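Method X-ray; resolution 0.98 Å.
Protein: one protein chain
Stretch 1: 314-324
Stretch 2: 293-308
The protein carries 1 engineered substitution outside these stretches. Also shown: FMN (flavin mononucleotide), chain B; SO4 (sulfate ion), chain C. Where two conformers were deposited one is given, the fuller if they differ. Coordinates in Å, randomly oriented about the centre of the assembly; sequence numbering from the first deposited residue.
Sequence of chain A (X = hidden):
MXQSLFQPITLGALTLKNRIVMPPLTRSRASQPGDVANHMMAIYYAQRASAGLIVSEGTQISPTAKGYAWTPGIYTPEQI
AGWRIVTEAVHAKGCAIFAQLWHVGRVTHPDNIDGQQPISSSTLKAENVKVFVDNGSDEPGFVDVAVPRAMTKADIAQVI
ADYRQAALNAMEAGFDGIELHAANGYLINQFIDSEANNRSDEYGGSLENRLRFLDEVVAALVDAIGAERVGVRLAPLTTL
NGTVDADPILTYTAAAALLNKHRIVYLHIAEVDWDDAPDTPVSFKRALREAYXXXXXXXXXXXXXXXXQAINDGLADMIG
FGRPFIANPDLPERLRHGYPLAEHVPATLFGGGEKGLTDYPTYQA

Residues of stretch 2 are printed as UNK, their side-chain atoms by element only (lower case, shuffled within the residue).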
# COMPACT_ATOMS: atom_id res chain seq x y z
N GLY A 314 -18.37 -9.73 -11.10
CA GLY A 314 -18.57 -8.31 -11.06
C GLY A 314 -18.12 -7.64 -9.79
O GLY A 314 -18.51 -6.51 -9.53
N LEU A 315 -17.28 -8.30 -9.00
CA LEU A 315 -16.85 -7.77 -7.71
C LEU A 315 -15.56 -6.97 -7.82
O LEU A 315 -15.34 -6.04 -7.05
CB LEU A 315 -16.63 -8.93 -6.72
CG LEU A 315 -17.80 -9.85 -6.56
CD1 LEU A 315 -17.51 -10.97 -5.60
CD2 LEU A 315 -19.05 -9.08 -6.13
N ALA A 316 -14.69 -7.31 -8.73
CA ALA A 316 -13.39 -6.71 -8.86
C ALA A 316 -13.08 -6.52 -10.33
O ALA A 316 -13.51 -7.32 -11.16
CB ALA A 316 -12.31 -7.63 -8.27
N ASP A 317 -12.25 -5.52 -10.63
CA ASP A 317 -11.70 -5.36 -11.95
C ASP A 317 -10.29 -5.92 -12.07
O ASP A 317 -9.89 -6.38 -13.15
CB ASP A 317 -11.70 -3.88 -12.33
CG ASP A 317 -13.05 -3.30 -12.28
OD1 ASP A 317 -13.98 -3.85 -12.93
OD2 ASP A 317 -13.25 -2.29 -11.54
N MET A 318 -9.51 -5.84 -11.00
CA MET A 318 -8.15 -6.32 -10.96
C MET A 318 -7.92 -7.05 -9.65
O MET A 318 -8.59 -6.75 -8.65
CB MET A 318 -7.14 -5.21 -11.11
CG MET A 318 -7.30 -4.34 -12.34
SD MET A 318 -6.01 -3.11 -12.53
CE MET A 318 -4.70 -4.12 -13.20
N ILE A 319 -6.94 -7.95 -9.64
CA ILE A 319 -6.63 -8.74 -8.48
C ILE A 319 -5.13 -8.68 -8.23
O ILE A 319 -4.34 -8.93 -9.14
CB ILE A 319 -7.12 -10.19 -8.62
CG1 ILE A 319 -8.63 -10.26 -8.79
CG2 ILE A 319 -6.63 -11.04 -7.45
CD1 ILE A 319 -9.43 -9.90 -7.55
N GLY A 320 -4.77 -8.37 -6.98
CA GLY A 320 -3.40 -8.41 -6.58
C GLY A 320 -3.05 -9.74 -5.93
O GLY A 320 -3.85 -10.34 -5.22
N PHE A 321 -1.79 -10.15 -6.16
CA PHE A 321 -1.21 -11.37 -5.59
C PHE A 321 0.07 -10.95 -4.91
O PHE A 321 1.01 -10.50 -5.59
CB PHE A 321 -0.90 -12.40 -6.67
CG PHE A 321 -2.10 -12.81 -7.49
CD1 PHE A 321 -2.52 -12.05 -8.55
CD2 PHE A 321 -2.81 -13.95 -7.20
CE1 PHE A 321 -3.60 -12.40 -9.32
CE2 PHE A 321 -3.89 -14.31 -7.98
CZ PHE A 321 -4.26 -13.55 -9.05
N GLY A 322 0.12 -11.01 -3.57
CA GLY A 322 1.25 -10.51 -2.84
C GLY A 322 2.33 -11.56 -2.67
O GLY A 322 3.31 -11.60 -3.40
N ARG A 323 2.10 -12.45 -1.71
CA ARG A 323 3.08 -13.53 -1.44
C ARG A 323 3.44 -14.29 -2.68
O ARG A 323 4.64 -14.56 -2.89
CB ARG A 323 2.61 -14.36 -0.24
CG ARG A 323 2.80 -13.57 1.04
CD ARG A 323 2.02 -14.08 2.23
NE ARG A 323 0.62 -13.72 2.14
CZ ARG A 323 -0.23 -13.87 3.13
NH1 ARG A 323 0.21 -14.40 4.29
NH2 ARG A 323 -1.50 -13.47 3.00
N PRO A 324 2.51 -14.65 -3.57
CA PRO A 324 2.94 -15.40 -4.76
C PRO A 324 3.88 -14.60 -5.67
O PRO A 324 4.72 -15.19 -6.33
CB PRO A 324 1.63 -15.72 -5.48
CG PRO A 324 0.62 -15.81 -4.33
CD PRO A 324 1.03 -14.67 -3.42
N UNK A 293 -17.12 3.69 -8.42
CA UNK A 293 -17.34 3.21 -9.79
C UNK A 293 -16.15 3.36 -10.72
O UNK A 293 -16.27 3.24 -11.92
n UNK A 293 -21.19 4.49 -11.12
c UNK A 293 -21.10 3.91 -9.91
c UNK A 293 -19.72 3.78 -9.32
c UNK A 293 -18.56 3.92 -10.33
o UNK A 293 -22.08 3.49 -9.26
N UNK A 294 -14.96 3.44 -10.14
CA UNK A 294 -13.71 3.35 -10.86
C UNK A 294 -13.17 1.93 -10.88
O UNK A 294 -13.92 0.95 -10.77
N UNK A 295 -11.87 1.79 -11.03
CA UNK A 295 -11.25 0.45 -11.06
C UNK A 295 -11.12 -0.05 -9.64
O UNK A 295 -10.56 0.60 -8.77
c UNK A 295 -10.08 0.86 -13.24
c UNK A 295 -9.12 -0.77 -11.59
c UNK A 295 -9.88 0.53 -11.76
N UNK A 296 -11.67 -1.27 -9.40
CA UNK A 296 -11.66 -1.86 -8.08
C UNK A 296 -10.68 -3.02 -8.06
O UNK A 296 -10.78 -3.96 -8.87
c UNK A 296 -13.01 -1.71 -5.33
c UNK A 296 -13.51 -2.65 -6.42
c UNK A 296 -15.02 -2.80 -6.30
c UNK A 296 -13.14 -2.17 -7.80
N UNK A 297 -9.73 -2.96 -7.14
CA UNK A 297 -8.68 -3.93 -6.99
C UNK A 297 -8.85 -4.61 -5.64
O UNK A 297 -9.05 -3.92 -4.64
c UNK A 297 -5.81 -1.67 -8.39
c UNK A 297 -7.28 -3.28 -7.05
c UNK A 297 -6.21 -4.34 -6.99
c UNK A 297 -7.14 -2.34 -8.24
N UNK A 298 -8.75 -5.94 -5.58
CA UNK A 298 -8.71 -6.68 -4.32
C UNK A 298 -7.41 -7.47 -4.26
O UNK A 298 -6.97 -8.01 -5.27
c UNK A 298 -11.95 -6.33 -4.73
c UNK A 298 -9.88 -7.65 -4.17
c UNK A 298 -13.16 -5.78 -4.39
c UNK A 298 -11.66 -7.09 -2.52
c UNK A 298 -11.18 -7.01 -3.81
o UNK A 298 -14.81 -5.33 -2.72
c UNK A 298 -13.63 -5.84 -3.11
c UNK A 298 -12.87 -6.50 -2.16
N UNK A 299 -6.88 -7.62 -3.04
CA UNK A 299 -5.77 -8.51 -2.80
C UNK A 299 -5.99 -9.22 -1.47
O UNK A 299 -6.51 -8.62 -0.52
c UNK A 299 -4.44 -7.78 -2.73
N UNK A 300 -5.56 -10.47 -1.40
CA UNK A 300 -5.57 -11.24 -0.16
C UNK A 300 -6.02 -12.67 -0.44
O UNK A 300 -7.17 -12.93 -0.65
N UNK A 301 -5.01 -13.56 -0.43
CA UNK A 301 -5.26 -15.00 -0.58
C UNK A 301 -5.97 -15.35 -1.89
O UNK A 301 -6.65 -16.37 -1.95
c UNK A 301 -1.87 -16.89 3.24
c UNK A 301 -5.92 -15.65 0.61
c UNK A 301 -5.08 -15.61 1.86
n UNK A 301 -1.02 -16.98 2.26
n UNK A 301 -1.49 -17.12 4.50
n UNK A 301 -3.14 -16.56 3.06
c UNK A 301 -3.75 -16.30 1.74
N UNK A 302 -5.77 -14.60 -2.93
CA UNK A 302 -6.30 -14.99 -4.23
C UNK A 302 -5.36 -16.00 -4.88
O UNK A 302 -4.15 -15.97 -4.78
c UNK A 302 -6.50 -13.80 -5.18
c UNK A 302 -7.73 -13.03 -4.78
c UNK A 302 -10.11 -12.67 -4.93
c UNK A 302 -8.98 -13.34 -5.32
o UNK A 302 -11.21 -11.07 -3.56
c UNK A 302 -8.82 -11.39 -3.39
c UNK A 302 -7.70 -12.04 -3.81
c UNK A 302 -10.05 -11.71 -3.95
N UNK A 303 -5.99 -16.93 -5.62
CA UNK A 303 -5.36 -17.82 -6.58
C UNK A 303 -6.05 -17.58 -7.93
O UNK A 303 -6.87 -16.68 -8.07
c UNK A 303 -6.87 -19.74 -5.94
o UNK A 303 -7.79 -19.13 -6.44
n UNK A 303 -7.09 -20.84 -5.25
c UNK A 303 -5.45 -19.26 -6.11
N UNK A 304 -5.62 -18.31 -8.96
CA UNK A 304 -6.17 -18.05 -10.26
C UNK A 304 -7.67 -18.21 -10.31
O UNK A 304 -8.36 -17.44 -10.94
c UNK A 304 -5.53 -19.02 -11.29
N UNK A 305 -8.19 -19.26 -9.69
CA UNK A 305 -9.61 -19.53 -9.71
C UNK A 305 -10.40 -18.44 -9.03
O UNK A 305 -11.41 -17.95 -9.56
c UNK A 305 -9.90 -20.87 -8.99
o UNK A 305 -12.80 -23.05 -9.05
c UNK A 305 -11.37 -21.24 -9.17
o UNK A 305 -10.78 -23.42 -8.28
c UNK A 305 -11.63 -22.67 -8.78
N UNK A 306 -10.00 -18.07 -7.83
CA UNK A 306 -10.77 -17.07 -7.09
C UNK A 306 -10.64 -15.71 -7.73
O UNK A 306 -11.59 -14.91 -7.68
c UNK A 306 -10.28 -17.03 -5.63
c UNK A 306 -10.30 -18.12 -3.34
c UNK A 306 -10.75 -18.22 -4.79
n UNK A 306 -10.31 -19.47 -1.29
c UNK A 306 -10.15 -19.52 -2.74
N UNK A 307 -9.49 -15.41 -8.34
CA UNK A 307 -9.33 -14.12 -9.02
C UNK A 307 -10.28 -14.02 -10.19
O UNK A 307 -11.00 -13.02 -10.37
c UNK A 307 -7.89 -13.97 -9.48
N UNK A 308 -10.29 -15.06 -11.03
CA UNK A 308 -11.18 -15.08 -12.18
C UNK A 308 -12.61 -14.97 -11.75
O UNK A 308 -13.41 -14.25 -12.36
c UNK A 308 -11.32 -15.57 -15.34
o UNK A 308 -10.32 -14.85 -15.22
c UNK A 308 -11.72 -16.50 -14.25
o UNK A 308 -12.07 -15.54 -16.36
c UNK A 308 -10.90 -16.37 -12.97
N1 FMN B . 0.67 -3.87 2.02
C2 FMN B . 0.78 -2.57 1.81
O2 FMN B . -0.22 -1.85 1.56
N3 FMN B . 2.03 -1.95 1.86
C4 FMN B . 3.20 -2.64 2.12
O4 FMN B . 4.29 -2.03 2.04
C4A FMN B . 3.05 -3.99 2.45
N5 FMN B . 4.16 -4.75 2.82
C5A FMN B . 4.05 -6.16 2.73
C6 FMN B . 5.17 -6.94 2.82
C7 FMN B . 5.11 -8.35 2.71
C7M FMN B . 6.40 -9.13 2.70
C8 FMN B . 3.89 -8.93 2.55
C8M FMN B . 3.73 -10.43 2.38
C9 FMN B . 2.72 -8.14 2.46
C9A FMN B . 2.79 -6.75 2.54
N10 FMN B . 1.64 -5.95 2.39
C10 FMN B . 1.78 -4.57 2.28
C1' FMN B . 0.35 -6.58 2.14
C2' FMN B . 0.19 -7.10 0.69
O2' FMN B . 0.09 -6.01 -0.22
C3' FMN B . -1.06 -7.93 0.50
O3' FMN B . -2.24 -7.17 0.66
C4' FMN B . -1.15 -9.18 1.40
O4' FMN B . 0.08 -9.88 1.45
C5' FMN B . -2.31 -10.08 1.03
O5' FMN B . -2.17 -10.60 -0.30
P FMN B . -1.59 -12.10 -0.51
O1P FMN B . -0.14 -12.06 -0.08
O2P FMN B . -2.42 -13.03 0.35
O3P FMN B . -1.76 -12.32 -1.99
S SO4 C . 2.30 -17.45 4.36
O1 SO4 C . 2.50 -16.03 4.90
O2 SO4 C . 1.15 -18.02 4.98
O3 SO4 C . 1.74 -17.32 2.90
O4 SO4 C . 3.50 -18.21 4.16
O HOH W 1 -16.32 -5.05 -4.80
O HOH W 2 -4.15 -12.11 -3.20

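Position 293 has three carbons in a row, the last carrying one oxygen and one nitrogen, and touches nothing on stretch 1: Gln 293. Position 294 has no side-chain atoms, so it is Gly 294; its O lies 3.4 Å from Asp 317 OD2, two acceptors that cannot bond.

Position 295 shows one carbon bearing two more, the fork of Val 295, whose CG1 meets Met 318 SD at 4.0 Å. Position 296 has four carbons forked at the second: Leu 296. Its N donates to Asp 317 OD2 (2.8 Å, 162°), while its O accepts from both Asp 317 N (2.8 Å) and Met 318 N (3.1 Å). Position 297 also has four carbons, but forked at the first with one arm two carbons long, which gives Ile 297; its CG1 packs 4.1 Å from Met 318 CB.

At 298 one carbon leads to a six-carbon ring bearing an oxygen, hence Tyr 298. Ala 316 CB sits 3.8 Å from its CD1, and water 1 lies 2.6 Å from both Tyr 298 OH and Leu 315 O, donating to the latter. Position 299 has a single carbon, Ala 299. Position 300 has none, and its phi/psi of 139/105 would jam a CB against the preceding carbonyl O, consistent with Gly 300.

Position 301 carries three carbons, a nitrogen, then a carbon with two nitrogens: Arg 301. Its guanidinium lies flat on that of Arg 323, centres 3.5 Å apart and planes at 13°. Position 302 is again a carbon and a hydroxylated ring, Tyr 302, with Ile 319 CD1 4.1 Å from the ring centroid, over one face.

Position 303 has two carbons, the second bearing oxygen and nitrogen: Asn 303, whose OD1 caps the following helix by accepting from the backbone N of position 306. Position 304, one carbon, is Ala 304. Position 305, three carbons ending in two oxygens, is Glu 305; position 306, four carbons ending in nitrogen, is Lys 306. Neither reaches stretch 1. The lone carbon at 307 identifies Ala 307, its CB 3.7 Å from Phe 321 CZ and 3.8 Å from Ile 319 CG2. Position 308 repeats the carboxylate pattern, Glu 308.

The contact is a parallel strand pairing: Tyr 298 N donates to Met 318 O (3.2 Å) and its O accepts from Gly 320 N (2.8 Å). Beyond the strands, FMN phosphate and sulfate offset the like charges: Arg 301 N and Arg 323 NH2 each reach FMN O2P at 2.8 Å, while Arg 301 NH2 bonds SO4 O2 (2.8 Å) and Arg 323 NH1 bonds SO4 O1 (2.9 Å).

Stretch 2 (293-308) QGVLIYAGRYNAEKAE
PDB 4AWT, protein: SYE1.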